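Glutathione transferase (Phanerochaete chrysosporium, PDB 5O00) probably conjugates glutathione to electrophilic compounds or reduces glutathionylated ones, and binds oxidized glutathione between a thioredoxin-fold domain and a helical domain. Local coordinates at residues L9-V14 with F32-V37; V14-W19 with V174-T179; W122-A127 with T135-Y140. All coordinates share one frame; numbering follows the deposited sequence.

Interaction 1. Residues L9-V14 with F32-V37; sequences LFNHQV and FETVYV. With NIN (dinitrophenylene), chain C; SO4 (sulfate ion), chain E.
The beta-alpha-beta unit that opens the thioredoxin-like domain is closed here: strand 7-11 and strand 32-36 run parallel, joined through helix 18-28, with Leu9 beside Thr34, Phe10 beside Val35 and Asn11 beside Tyr36. Four backbone bonds establish the ladder. Leu9 N gives to Glu33 O at 2.8 Å, Val35 N to Leu9 O, Asn11 N to Val35 O, and Val37 N to Asn11 O, none bent below 163° at the hydrogen. On one face of the sheet Phe10 turns CD1 to Val37 CG2 at 3.7 Å and to Val35 CB at 3.8 Å; Tyr52 stacks on its ring and Phe49 meets it edge-to-face. The other face carries Asn11, whose CB touches Thr34 CG2 at 3.6 Å. Gln13 bends at chi2 (87°), which lays its amide along the CB-CG end of Tyr36; the amide and ring planes are stacked, 17° apart, and Gln13 CG stands over the ring face, 4.1 Å from the centroid. The opposite face of that ring meets Thr34 CG2. Beyond the strand ends, His12 presents its ring edge, through CD2, to Val37 O. On the Asn11 and Thr34 face one water joins the polar ends, accepting from Asn11 ND2 at 3.0 Å and lying 2.8 Å from Thr34 OG1.

Interaction 2. Residues V14-W19 with V174-T179; sequences VGPNGW and VIWNAT. With GDS (oxidized glutathione disulfide), chain B; NIN (dinitrophenylene), chain C.
Trp176 turns its CG away from its own carbonyl carbon (chi1 -85°), and Asn17 does the same (chi1 -75°), which brings the indole N-H onto the amide oxygen: Trp176 NE1 donates to Asn17 OD1 at 3.0 Å. The acceptor lies close to the indole plane, whereas the donor stands 45° out of the amide's carbonyl plane and the bond is bent. Asn17 ND2 in turn donates to the carboxylate oxygen OE6 of oxidized glutathione at 2.7 Å, and Trp176 NE1 adds a weak bond to the same oxygen. Pro16 lies over one face of the indole in a CH-pi contact, its CG 3.5 Å from the centroid of the six-membered ring. Its CB also packs on Ile175 CG1 at 3.6 Å. A leucine in place of Trp176 would probably leave Asn17 OD1 and the ligand's OE6 without this donor, the amide then relying on its ND2 bond, and strip Pro16 of its aromatic face. Dinitrophenylene borders the site, with C5 3.3 Å from Thr179 CG2. The contact thus joins the loop leading from strand 7-11 into helix 18-28 to helix 174-184, while helix 96-126 packs against Trp176 and helix 211-226 against Ile175 and Trp19.

Interaction 3. Residues W122-A127 with T135-Y140; sequences WFLAVA and TIAERY. With GDS (oxidized glutathione disulfide), chain D; NIN (dinitrophenylene), chain C; SO4 (sulfate ion), chain G.
Segments 122-126 and 135-140 cross at -107° with their axes 8.4 Å apart, and their backbones come nearest at Phe123 and Ala137, whose CA atoms are 5.1 Å apart. The small Ala137 permits that approach: its CB meets Phe123 CB at 3.8 Å and Leu124 CD2 at 3.6 Å. Ile136 sets CG2 anti to its backbone N, which carries this methyl over the Phe123 ring, 3.6 Å from the centroid and only 9° off the normal. CG2 therefore sits above the ring centre. Trp122 CD1 lies over the opposite face, leaving the phenyl sandwiched. Tyr140 CE2 makes a looser contact with Phe123 CE2 at 4.2 Å. No hydrogen bond crosses between the segments. One helical turn beyond Ile136, Arg139 extends to oxidized glutathione bound at the second subunit: NH2 gives to OE8 at 2.6 Å and NH1 to OE7 at 2.8 Å, gripping both carboxylate oxygens. Tyr140 OH bonds to Gln119 of the second subunit, and Ile136 packs on its counterpart there. The contact packs the end of helix 96-126 against the start of helix 134-155, across their short connection, in the all-helical glutathione transferase C-terminal domain, at the dimer interface beside the partner's glutathione site.

In the fold
Interaction 1 comes first, inside the N-terminal thioredoxin-like region; interaction 2 crosses it along the chain, sharing Val14, and ties that region to the helical one. Their centres are 13 Å apart, and they touch directly: Trp19 NE1 lies 2.8 Å from His12 O, a probable hydrogen bond. Helix 18-28 links the two strands of interaction 1 and runs on from interaction 2. Interaction 3 is nested in the loop closed by interaction 2, its centre about 17 Å from that of interaction 2 and about 26 Å from that of interaction 1. All three border dinitrophenylene, consistent with a substrate cleft between the regions, as in other glutathione transferases, while interaction 3 extends the glutathione site across the dimer.

Interaction 1. Residues L9-V14 with F32-V37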
loop_
_atom_site.group_PDB
_atom_site.type_symbol
_atom_site.label_atom_id
_atom_site.label_comp_id
_atom_site.label_asym_id
_atom_site.label_seq_id
_atom_site.Cartn_x
_atom_site.Cartn_y
_atom_site.Cartn_z
ATOM N N LEU A 9 13.253 16.312 3.419
ATOM C CA LEU A 9 12.907 14.901 3.470
ATOM C C LEU A 9 13.217 14.410 4.876
ATOM O O LEU A 9 14.381 14.375 5.282
ATOM C CB LEU A 9 13.685 14.105 2.426
ATOM C CG LEU A 9 13.489 12.584 2.478
ATOM C CD1 LEU A 9 12.033 12.224 2.205
ATOM C CD2 LEU A 9 14.418 11.869 1.500
ATOM N N PHE A 10 12.178 14.066 5.630
ATOM C CA PHE A 10 12.374 13.351 6.885
ATOM C C PHE A 10 12.643 11.892 6.536
ATOM O O PHE A 10 11.800 11.225 5.925
ATOM C CB PHE A 10 11.169 13.524 7.804
ATOM C CG PHE A 10 10.930 14.954 8.211
ATOM C CD1 PHE A 10 11.638 15.522 9.257
ATOM C CD2 PHE A 10 10.013 15.737 7.530
ATOM C CE1 PHE A 10 11.426 16.843 9.624
ATOM C CE2 PHE A 10 9.796 17.053 7.891
ATOM C CZ PHE A 10 10.503 17.608 8.940
ATOM N N ASN A 11 13.838 11.419 6.876
ATOM C CA ASN A 11 14.372 10.143 6.421
ATOM C C ASN A 11 14.909 9.380 7.628
ATOM O O ASN A 11 14.828 9.845 8.768
ATOM C CB ASN A 11 15.476 10.374 5.373
ATOM C CG ASN A 11 15.680 9.185 4.446
ATOM O OD1 ASN A 11 15.026 8.155 4.578
ATOM N ND2 ASN A 11 16.591 9.337 3.490
ATOM N N HIS A 12 15.466 8.199 7.371
ATOM C CA HIS A 12 16.131 7.421 8.406
ATOM C C HIS A 12 17.259 6.621 7.774
ATOM O O HIS A 12 17.150 6.155 6.637
ATOM C CB HIS A 12 15.172 6.479 9.141
ATOM C CG HIS A 12 15.774 5.846 10.357
ATOM N ND1 HIS A 12 16.199 4.536 10.384
ATOM C CD2 HIS A 12 16.039 6.352 11.586
ATOM C CE1 HIS A 12 16.690 4.257 11.579
ATOM N NE2 HIS A 12 16.605 5.343 12.327
ATOM N N GLN A 13 18.344 6.459 8.533
ATOM C CA GLN A 13 19.544 5.825 7.996
ATOM C C GLN A 13 19.302 4.356 7.665
ATOM O O GLN A 13 19.763 3.860 6.631
ATOM C CB GLN A 13 20.699 5.956 8.992
ATOM C CG GLN A 13 21.147 7.383 9.290
ATOM C CD GLN A 13 20.359 8.035 10.415
ATOM O OE1 GLN A 13 19.239 7.628 10.727
ATOM N NE2 GLN A 13 20.949 9.048 11.038
ATOM N N VAL A 14 18.595 3.641 8.539
ATOM C CA VAL A 14 18.424 2.196 8.392
ATOM C C VAL A 14 17.164 1.865 7.610
ATOM O O VAL A 14 17.187 1.043 6.691
ATOM C CB VAL A 14 18.399 1.512 9.776
ATOM C CG1 VAL A 14 18.294 -0.008 9.615
ATOM C CG2 VAL A 14 19.622 1.885 10.593
ATOM N N PHE A 32 17.114 19.392 -1.821
ATOM C CA PHE A 32 16.475 18.959 -0.590
ATOM C C PHE A 32 17.498 18.835 0.526
ATOM O O PHE A 32 18.663 18.501 0.294
ATOM C CB PHE A 32 15.740 17.625 -0.779
ATOM C CG PHE A 32 16.635 16.456 -1.119
ATOM C CD1 PHE A 32 17.123 16.288 -2.404
ATOM C CD2 PHE A 32 16.937 15.498 -0.166
ATOM C CE1 PHE A 32 17.921 15.203 -2.724
ATOM C CE2 PHE A 32 17.736 14.411 -0.480
ATOM C CZ PHE A 32 18.225 14.261 -1.761
ATOM N N GLU A 33 17.046 19.136 1.738
ATOM C CA GLU A 33 17.753 18.758 2.948
ATOM C C GLU A 33 17.149 17.471 3.481
ATOM O O GLU A 33 15.951 17.213 3.329
ATOM C CB GLU A 33 17.671 19.849 4.023
ATOM C CG GLU A 33 16.258 20.109 4.561
ATOM C CD GLU A 33 16.242 20.836 5.898
ATOM O OE1 GLU A 33 15.141 21.221 6.349
ATOM O OE2 GLU A 33 17.318 21.017 6.502
ATOM N N THR A 34 17.993 16.662 4.101
ATOM C CA THR A 34 17.570 15.431 4.747
ATOM C C THR A 34 17.627 15.646 6.252
ATOM O O THR A 34 18.649 16.095 6.781
ATOM C CB THR A 34 18.455 14.263 4.320
ATOM O OG1 THR A 34 18.419 14.140 2.893
ATOM C CG2 THR A 34 17.981 12.956 4.943
ATOM N N VAL A 35 16.519 15.371 6.923
ATOM C CA VAL A 35 16.458 15.326 8.376
ATOM C C VAL A 35 16.271 13.866 8.755
ATOM O O VAL A 35 15.231 13.264 8.457
ATOM C CB VAL A 35 15.325 16.200 8.929
ATOM C CG1 VAL A 35 15.198 16.036 10.440
ATOM C CG2 VAL A 35 15.561 17.657 8.562
ATOM N N TYR A 36 17.285 13.281 9.380
ATOM C CA TYR A 36 17.163 11.925 9.891
ATOM C C TYR A 36 16.435 11.975 11.227
ATOM O O TYR A 36 16.912 12.600 12.181
ATOM C CB TYR A 36 18.535 11.271 10.030
ATOM C CG TYR A 36 19.247 11.072 8.709
ATOM C CD1 TYR A 36 18.742 10.206 7.745
ATOM C CD2 TYR A 36 20.427 11.744 8.428
ATOM C CE1 TYR A 36 19.392 10.025 6.537
ATOM C CE2 TYR A 36 21.083 11.568 7.227
ATOM C CZ TYR A 36 20.562 10.706 6.284
ATOM O OH TYR A 36 21.214 10.529 5.086
ATOM N N VAL A 37 15.274 11.343 11.281
ATOM C CA VAL A 37 14.407 11.378 12.451
ATOM C C VAL A 37 14.760 10.218 13.367
ATOM O O VAL A 37 14.947 9.083 12.915
ATOM C CB VAL A 37 12.927 11.326 12.029
ATOM C CG1 VAL A 37 12.024 11.198 13.246
ATOM C CG2 VAL A 37 12.561 12.562 11.220
HETATM C C1 NIN C . 15.443 -5.276 7.644
HETATM C C2 NIN C . 15.269 -3.905 7.609
HETATM N N2 NIN C . 14.006 -3.369 8.072
HETATM O O21 NIN C . 12.935 -4.252 8.277
HETATM O O22 NIN C . 13.874 -2.219 8.275
HETATM C C3 NIN C . 16.285 -3.084 7.144
HETATM C C4 NIN C . 17.472 -3.659 6.717
HETATM N N4 NIN C . 18.569 -2.861 6.216
HETATM O O41 NIN C . 18.514 -1.459 6.238
HETATM O O42 NIN C . 19.510 -3.417 5.783
HETATM C C5 NIN C . 17.642 -5.032 6.751
HETATM C C6 NIN C . 16.629 -5.845 7.216
HETATM S S SO4 E . 21.620 18.636 3.750
HETATM O O1 SO4 E . 20.979 19.918 3.471
HETATM O O2 SO4 E . 20.675 17.748 4.425
HETATM O O3 SO4 E . 22.780 18.849 4.610
HETATM O O4 SO4 E . 22.044 18.020 2.495
HETATM O O HOH W 1 18.234 11.479 2.201
#

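Interaction 2. Residues V14-W19 with V174-T179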
loop_
_atom_site.group_PDB
_atom_site.type_symbol
_atom_site.label_atom_id
_atom_site.label_comp_id
_atom_site.label_asym_id
_atom_site.label_seq_id
_atom_site.Cartn_x
_atom_site.Cartn_y
_atom_site.Cartn_z
ATOM N N VAL A 14 18.595 3.641 8.539
ATOM C CA VAL A 14 18.424 2.196 8.392
ATOM C C VAL A 14 17.164 1.865 7.610
ATOM O O VAL A 14 17.187 1.043 6.691
ATOM C CB VAL A 14 18.399 1.512 9.776
ATOM C CG1 VAL A 14 18.294 -0.008 9.615
ATOM C CG2 VAL A 14 19.622 1.885 10.593
ATOM N N GLY A 15 16.047 2.486 7.980
ATOM C CA GLY A 15 14.771 2.204 7.366
ATOM C C GLY A 15 14.815 2.409 5.864
ATOM O O GLY A 15 15.334 3.419 5.382
ATOM N N PRO A 16 14.278 1.460 5.087
ATOM C CA PRO A 16 14.371 1.606 3.623
ATOM C C PRO A 16 13.509 2.710 3.038
ATOM O O PRO A 16 13.916 3.336 2.054
ATOM C CB PRO A 16 13.922 0.230 3.109
ATOM C CG PRO A 16 14.154 -0.695 4.230
ATOM C CD PRO A 16 13.847 0.100 5.458
ATOM N N ASN A 17 12.322 2.959 3.594
ATOM C CA ASN A 17 11.249 3.543 2.787
ATOM C C ASN A 17 11.554 4.970 2.346
ATOM O O ASN A 17 11.176 5.371 1.240
ATOM C CB ASN A 17 9.935 3.485 3.553
ATOM C CG ASN A 17 9.362 2.091 3.581
ATOM O OD1 ASN A 17 9.147 1.478 2.536
ATOM N ND2 ASN A 17 9.144 1.567 4.775
ATOM N N GLY A 18 12.209 5.762 3.191
ATOM C CA GLY A 18 12.536 7.115 2.786
ATOM C C GLY A 18 13.462 7.179 1.592
ATOM O O GLY A 18 13.502 8.201 0.898
ATOM N N TRP A 19 14.206 6.108 1.325
ATOM C CA TRP A 19 15.227 6.163 0.291
ATOM C C TRP A 19 14.645 6.055 -1.110
ATOM O O TRP A 19 15.307 6.457 -2.074
ATOM C CB TRP A 19 16.269 5.077 0.555
ATOM C CG TRP A 19 17.003 5.400 1.811
ATOM C CD1 TRP A 19 16.782 4.883 3.054
ATOM C CD2 TRP A 19 18.045 6.366 1.956
ATOM N NE1 TRP A 19 17.638 5.457 3.963
ATOM C CE2 TRP A 19 18.425 6.372 3.312
ATOM C CE3 TRP A 19 18.702 7.220 1.068
ATOM C CZ2 TRP A 19 19.434 7.198 3.800
ATOM C CZ3 TRP A 19 19.706 8.036 1.552
ATOM C CH2 TRP A 19 20.061 8.021 2.905
ATOM N N VAL A 174 13.112 -0.683 -5.497
ATOM C CA VAL A 174 14.557 -0.916 -5.477
ATOM C C VAL A 174 15.057 -1.178 -4.056
ATOM O O VAL A 174 15.760 -2.162 -3.804
ATOM C CB VAL A 174 15.295 0.272 -6.124
ATOM C CG1 VAL A 174 16.803 0.164 -5.911
ATOM C CG2 VAL A 174 14.982 0.341 -7.606
ATOM N N ILE A 175 14.728 -0.293 -3.113
ATOM C CA ILE A 175 15.419 -0.340 -1.825
ATOM C C ILE A 175 15.063 -1.615 -1.066
ATOM O O ILE A 175 15.943 -2.272 -0.495
ATOM C CB ILE A 175 15.135 0.936 -1.005
ATOM C CG1 ILE A 175 16.029 0.983 0.243
ATOM C CG2 ILE A 175 13.659 1.049 -0.619
ATOM C CD1 ILE A 175 17.527 1.057 -0.055
ATOM N N TRP A 176 13.787 -2.013 -1.066
ATOM C CA TRP A 176 13.431 -3.261 -0.392
ATOM C C TRP A 176 13.976 -4.481 -1.127
ATOM O O TRP A 176 14.321 -5.483 -0.488
ATOM C CB TRP A 176 11.915 -3.372 -0.226
ATOM C CG TRP A 176 11.379 -2.684 1.007
ATOM C CD1 TRP A 176 10.563 -1.589 1.048
ATOM C CD2 TRP A 176 11.622 -3.052 2.375
ATOM N NE1 TRP A 176 10.283 -1.255 2.352
ATOM C CE2 TRP A 176 10.923 -2.136 3.185
ATOM C CE3 TRP A 176 12.369 -4.061 2.991
ATOM C CZ2 TRP A 176 10.943 -2.204 4.577
ATOM C CZ3 TRP A 176 12.386 -4.127 4.372
ATOM C CH2 TRP A 176 11.679 -3.206 5.150
ATOM N N ASN A 177 14.067 -4.429 -2.460
ATOM C CA ASN A 177 14.665 -5.547 -3.183
ATOM C C ASN A 177 16.145 -5.693 -2.846
ATOM O O ASN A 177 16.639 -6.814 -2.663
ATOM C CB ASN A 177 14.461 -5.374 -4.687
ATOM C CG ASN A 177 13.096 -5.860 -5.144
ATOM O OD1 ASN A 177 12.396 -6.561 -4.410
ATOM N ND2 ASN A 177 12.713 -5.497 -6.359
ATOM N N ALA A 178 16.872 -4.578 -2.745
ATOM C CA ALA A 178 18.273 -4.659 -2.341
ATOM C C ALA A 178 18.402 -5.231 -0.933
ATOM O O ALA A 178 19.264 -6.079 -0.668
ATOM C CB ALA A 178 18.921 -3.278 -2.422
ATOM N N THR A 179 17.549 -4.777 -0.016
ATOM C CA THR A 179 17.554 -5.316 1.341
ATOM C C THR A 179 17.275 -6.813 1.338
ATOM O O THR A 179 17.896 -7.573 2.092
ATOM C CB THR A 179 16.515 -4.581 2.190
ATOM O OG1 THR A 179 16.764 -3.173 2.141
ATOM C CG2 THR A 179 16.560 -5.045 3.638
HETATM N N1 GDS B . 3.991 2.611 4.095
HETATM C CA1 GDS B . 4.862 3.545 4.784
HETATM C C1 GDS B . 5.676 4.305 3.758
HETATM O OE1 GDS B . 6.096 3.705 2.734
HETATM O OE2 GDS B . 5.929 5.520 3.941
HETATM C CB1 GDS B . 5.837 2.797 5.685
HETATM C CG1 GDS B . 6.795 3.805 6.313
HETATM C CD1 GDS B . 7.628 3.110 7.387
HETATM O O1 GDS B . 7.461 1.958 7.641
HETATM N N2 GDS B . 8.619 3.908 8.081
HETATM C CA2 GDS B . 9.462 3.356 9.125
HETATM C C2 GDS B . 9.206 4.106 10.431
HETATM O O2 GDS B . 9.002 5.275 10.410
HETATM C CB2 GDS B . 10.928 3.555 8.753
HETATM S SG2 GDS B . 11.366 2.378 7.454
HETATM N N3 GDS B . 9.219 3.401 11.698
HETATM C CA3 GDS B . 8.982 4.121 12.938
HETATM C C3 GDS B . 8.231 3.219 13.913
HETATM O OE3 GDS B . 7.850 2.079 13.540
HETATM O OE4 GDS B . 7.994 3.612 15.085
HETATM N N4 GDS B . 7.746 -0.968 6.931
HETATM C CA4 GDS B . 6.765 -1.721 6.182
HETATM C C4 GDS B . 6.610 -1.084 4.804
HETATM O OE5 GDS B . 5.483 -1.045 4.259
HETATM O OE6 GDS B . 7.610 -0.597 4.217
HETATM C C5 GDS B . 8.580 -1.628 7.912
HETATM O O5 GDS B . 8.481 -2.793 8.115
HETATM C CA5 GDS B . 9.596 -0.789 8.670
HETATM N N5 GDS B . 9.871 -1.427 9.934
HETATM C CB5 GDS B . 10.879 -0.703 7.851
HETATM S SG5 GDS B . 11.920 0.635 8.496
HETATM C CA6 GDS B . 7.613 -0.984 13.441
HETATM C C6 GDS B . 7.266 -2.466 13.586
HETATM O OE7 GDS B . 6.984 -2.948 14.713
HETATM O OE8 GDS B . 7.266 -3.213 12.574
HETATM N N6 GDS B . 6.897 -0.205 14.439
HETATM C CB6 GDS B . 9.119 -0.786 13.626
HETATM C CG6 GDS B . 9.893 -1.438 12.484
HETATM C CD6 GDS B . 9.588 -0.732 11.169
HETATM O O6 GDS B . 9.134 0.365 11.155
HETATM C C1 NIN C . 15.443 -5.276 7.644
HETATM C C2 NIN C . 15.269 -3.905 7.609
HETATM N N2 NIN C . 14.006 -3.369 8.072
HETATM O O21 NIN C . 12.935 -4.252 8.277
HETATM O O22 NIN C . 13.874 -2.219 8.275
HETATM C C3 NIN C . 16.285 -3.084 7.144
HETATM C C4 NIN C . 17.472 -3.659 6.717
HETATM N N4 NIN C . 18.569 -2.861 6.216
HETATM O O41 NIN C . 18.514 -1.459 6.238
HETATM O O42 NIN C . 19.510 -3.417 5.783
HETATM C C5 NIN C . 17.642 -5.032 6.751
HETATM C C6 NIN C . 16.629 -5.845 7.216
#

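Interaction 3. Residues W122-A127 with T135-Y140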
loop_
_atom_site.group_PDB
_atom_site.type_symbol
_atom_site.label_atom_id
_atom_site.label_comp_id
_atom_site.label_asym_id
_atom_site.label_seq_id
_atom_site.Cartn_x
_atom_site.Cartn_y
_atom_site.Cartn_z
ATOM N N TRP A 122 11.775 -7.591 10.372
ATOM C CA TRP A 122 11.487 -7.560 11.801
ATOM C C TRP A 122 11.923 -8.852 12.478
ATOM O O TRP A 122 12.735 -8.841 13.409
ATOM C CB TRP A 122 9.995 -7.317 12.028
ATOM C CG TRP A 122 9.640 -7.289 13.468
ATOM C CD1 TRP A 122 9.027 -8.270 14.185
ATOM C CD2 TRP A 122 9.897 -6.223 14.377
ATOM N NE1 TRP A 122 8.883 -7.878 15.494
ATOM C CE2 TRP A 122 9.407 -6.621 15.635
ATOM C CE3 TRP A 122 10.493 -4.965 14.249
ATOM C CZ2 TRP A 122 9.494 -5.810 16.754
ATOM C CZ3 TRP A 122 10.579 -4.163 15.357
ATOM C CH2 TRP A 122 10.087 -4.592 16.598
ATOM N N PHE A 123 11.383 -9.981 12.028
ATOM C CA PHE A 123 11.624 -11.237 12.725
ATOM C C PHE A 123 13.016 -11.798 12.476
ATOM O O PHE A 123 13.502 -12.583 13.296
ATOM C CB PHE A 123 10.568 -12.270 12.331
ATOM C CG PHE A 123 9.212 -11.989 12.914
ATOM C CD1 PHE A 123 8.979 -12.155 14.272
ATOM C CD2 PHE A 123 8.176 -11.554 12.110
ATOM C CE1 PHE A 123 7.729 -11.892 14.814
ATOM C CE2 PHE A 123 6.929 -11.290 12.645
ATOM C CZ PHE A 123 6.707 -11.459 14.001
ATOM N N LEU A 124 13.665 -11.420 11.375
ATOM C CA LEU A 124 15.030 -11.866 11.119
ATOM C C LEU A 124 16.071 -10.957 11.754
ATOM O O LEU A 124 17.058 -11.449 12.308
ATOM C CB LEU A 124 15.314 -11.926 9.614
ATOM C CG LEU A 124 14.824 -13.105 8.784
ATOM C CD1 LEU A 124 15.207 -12.915 7.319
ATOM C CD2 LEU A 124 15.386 -14.413 9.323
ATOM N N ALA A 125 15.867 -9.642 11.692
ATOM C CA ALA A 125 17.010 -8.735 11.697
ATOM C C ALA A 125 16.896 -7.544 12.636
ATOM O O ALA A 125 17.903 -7.157 13.232
ATOM C CB ALA A 125 17.238 -8.215 10.272
ATOM N N VAL A 126 15.728 -6.919 12.753
ATOM C CA VAL A 126 15.657 -5.595 13.371
ATOM C C VAL A 126 14.760 -5.541 14.596
ATOM O O VAL A 126 14.825 -4.548 15.338
ATOM C CB VAL A 126 15.235 -4.514 12.350
ATOM C CG1 VAL A 126 16.202 -4.509 11.152
ATOM C CG2 VAL A 126 13.811 -4.703 11.893
ATOM N N ALA A 127 13.936 -6.553 14.857
ATOM C CA ALA A 127 13.277 -6.613 16.148
ATOM C C ALA A 127 14.344 -6.617 17.238
ATOM O O ALA A 127 15.506 -6.932 16.973
ATOM C CB ALA A 127 12.419 -7.870 16.273
ATOM N N THR A 135 11.626 -19.000 12.628
ATOM C CA THR A 135 10.516 -19.805 12.133
ATOM C C THR A 135 9.417 -18.917 11.570
ATOM O O THR A 135 8.952 -19.121 10.443
ATOM C CB THR A 135 9.968 -20.689 13.254
ATOM O OG1 THR A 135 11.008 -21.555 13.725
ATOM C CG2 THR A 135 8.793 -21.530 12.762
ATOM N N ILE A 136 8.988 -17.922 12.346
ATOM C CA ILE A 136 7.992 -16.981 11.850
ATOM C C ILE A 136 8.543 -16.235 10.643
ATOM O O ILE A 136 7.835 -16.013 9.653
ATOM C CB ILE A 136 7.567 -16.017 12.972
ATOM C CG1 ILE A 136 6.862 -16.778 14.104
ATOM C CG2 ILE A 136 6.685 -14.901 12.425
ATOM C CD1 ILE A 136 5.639 -17.596 13.681
ATOM N N ALA A 137 9.820 -15.849 10.696
ATOM C CA ALA A 137 10.426 -15.128 9.584
ATOM C C ALA A 137 10.293 -15.890 8.273
ATOM O O ALA A 137 10.207 -15.275 7.203
ATOM C CB ALA A 137 11.899 -14.857 9.876
ATOM N N GLU A 138 10.278 -17.222 8.331
ATOM C CA GLU A 138 10.267 -18.006 7.103
ATOM C C GLU A 138 8.974 -17.812 6.323
ATOM O O GLU A 138 8.977 -17.906 5.090
ATOM C CB GLU A 138 10.486 -19.482 7.425
ATOM C CG GLU A 138 10.615 -20.339 6.191
ATOM C CD GLU A 138 11.128 -21.733 6.487
ATOM O OE1 GLU A 138 11.343 -22.057 7.675
ATOM O OE2 GLU A 138 11.323 -22.500 5.524
ATOM N N ARG A 139 7.865 -17.539 7.014
ATOM C CA ARG A 139 6.628 -17.191 6.324
ATOM C C ARG A 139 6.847 -16.015 5.385
ATOM O O ARG A 139 6.338 -16.001 4.257
ATOM C CB ARG A 139 5.530 -16.871 7.345
ATOM C CG ARG A 139 4.342 -16.053 6.798
ATOM C CD ARG A 139 3.214 -15.886 7.832
ATOM N NE ARG A 139 2.227 -14.896 7.399
ATOM C CZ ARG A 139 1.311 -15.107 6.457
ATOM N NH1 ARG A 139 1.249 -16.279 5.843
ATOM N NH2 ARG A 139 0.460 -14.142 6.125
ATOM N N TYR A 140 7.616 -15.024 5.826
ATOM C CA TYR A 140 7.802 -13.815 5.041
ATOM C C TYR A 140 8.974 -13.922 4.083
ATOM O O TYR A 140 8.974 -13.256 3.042
ATOM C CB TYR A 140 7.960 -12.619 5.981
ATOM C CG TYR A 140 6.735 -12.474 6.851
ATOM C CD1 TYR A 140 5.564 -11.941 6.335
ATOM C CD2 TYR A 140 6.730 -12.918 8.164
ATOM C CE1 TYR A 140 4.435 -11.830 7.101
ATOM C CE2 TYR A 140 5.597 -12.806 8.948
ATOM C CZ TYR A 140 4.452 -12.264 8.408
ATOM O OH TYR A 140 3.311 -12.143 9.164
HETATM N N1 GDS D . -3.083 -5.249 -1.567
HETATM C CA1 GDS D . -3.945 -6.209 -2.231
HETATM C C1 GDS D . -5.254 -5.532 -2.582
HETATM O OE1 GDS D . -5.753 -4.700 -1.781
HETATM O OE2 GDS D . -5.829 -5.813 -3.662
HETATM C CB1 GDS D . -4.263 -7.372 -1.300
HETATM C CG1 GDS D . -5.246 -8.306 -2.000
HETATM C CD1 GDS D . -5.400 -9.586 -1.181
HETATM O O1 GDS D . -4.781 -9.747 -0.176
HETATM N N2 GDS D . -6.321 -10.587 -1.679
HETATM C CA2 GDS D . -6.541 -11.845 -0.989
HETATM C C2 GDS D . -6.145 -13.001 -1.906
HETATM O O2 GDS D . -6.367 -12.933 -3.070
HETATM C CB2 GDS D . -8.024 -11.993 -0.665
HETATM S SG2 GDS D . -8.434 -10.898 0.712
HETATM N N3 GDS D . -5.508 -14.185 -1.362
HETATM C CA3 GDS D . -5.141 -15.285 -2.238
HETATM C C3 GDS D . -3.857 -15.932 -1.727
HETATM O OE3 GDS D . -3.256 -15.432 -0.742
HETATM O OE4 GDS D . -3.401 -16.962 -2.290
HETATM N N4 GDS D . -4.274 -9.122 2.740
HETATM C CA4 GDS D . -3.396 -8.072 3.204
HETATM C C4 GDS D . -3.920 -6.734 2.689
HETATM O OE5 GDS D . -3.114 -5.841 2.340
HETATM O OE6 GDS D . -5.158 -6.529 2.612
HETATM C C5 GDS D . -4.471 -10.314 3.534
HETATM O O5 GDS D . -3.924 -10.451 4.579
HETATM C CA5 GDS D . -5.407 -11.386 2.999
HETATM N N5 GDS D . -5.025 -12.657 3.566
HETATM C CB5 GDS D . -6.835 -11.050 3.415
HETATM S SG5 GDS D . -7.998 -12.033 2.429
HETATM C CA6 GDS D . -2.044 -15.203 2.073
HETATM C C6 GDS D . -1.189 -15.195 3.341
HETATM O OE7 GDS D . -0.412 -16.151 3.593
HETATM O OE8 GDS D . -1.265 -14.228 4.143
HETATM N N6 GDS D . -1.351 -15.913 1.011
HETATM C CB6 GDS D . -3.381 -15.889 2.356
HETATM C CG6 GDS D . -4.215 -15.064 3.334
HETATM C CD6 GDS D . -4.610 -13.736 2.698
HETATM O O6 GDS D . -4.583 -13.590 1.520
HETATM C C1 NIN C . 15.443 -5.276 7.644
HETATM C C2 NIN C . 15.269 -3.905 7.609
HETATM N N2 NIN C . 14.006 -3.369 8.072
HETATM O O21 NIN C . 12.935 -4.252 8.277
HETATM O O22 NIN C . 13.874 -2.219 8.275
HETATM C C3 NIN C . 16.285 -3.084 7.144
HETATM C C4 NIN C . 17.472 -3.659 6.717
HETATM N N4 NIN C . 18.569 -2.861 6.216
HETATM O O41 NIN C . 18.514 -1.459 6.238
HETATM O O42 NIN C . 19.510 -3.417 5.783
HETATM C C5 NIN C . 17.642 -5.032 6.751
HETATM C C6 NIN C . 16.629 -5.845 7.216
HETATM S S SO4 G . 3.187 -20.040 5.499
HETATM O O1 SO4 G . 2.745 -20.450 4.168
HETATM O O2 SO4 G . 2.648 -20.966 6.492
HETATM O O3 SO4 G . 4.646 -20.064 5.555
HETATM O O4 SO4 G . 2.710 -18.689 5.787
#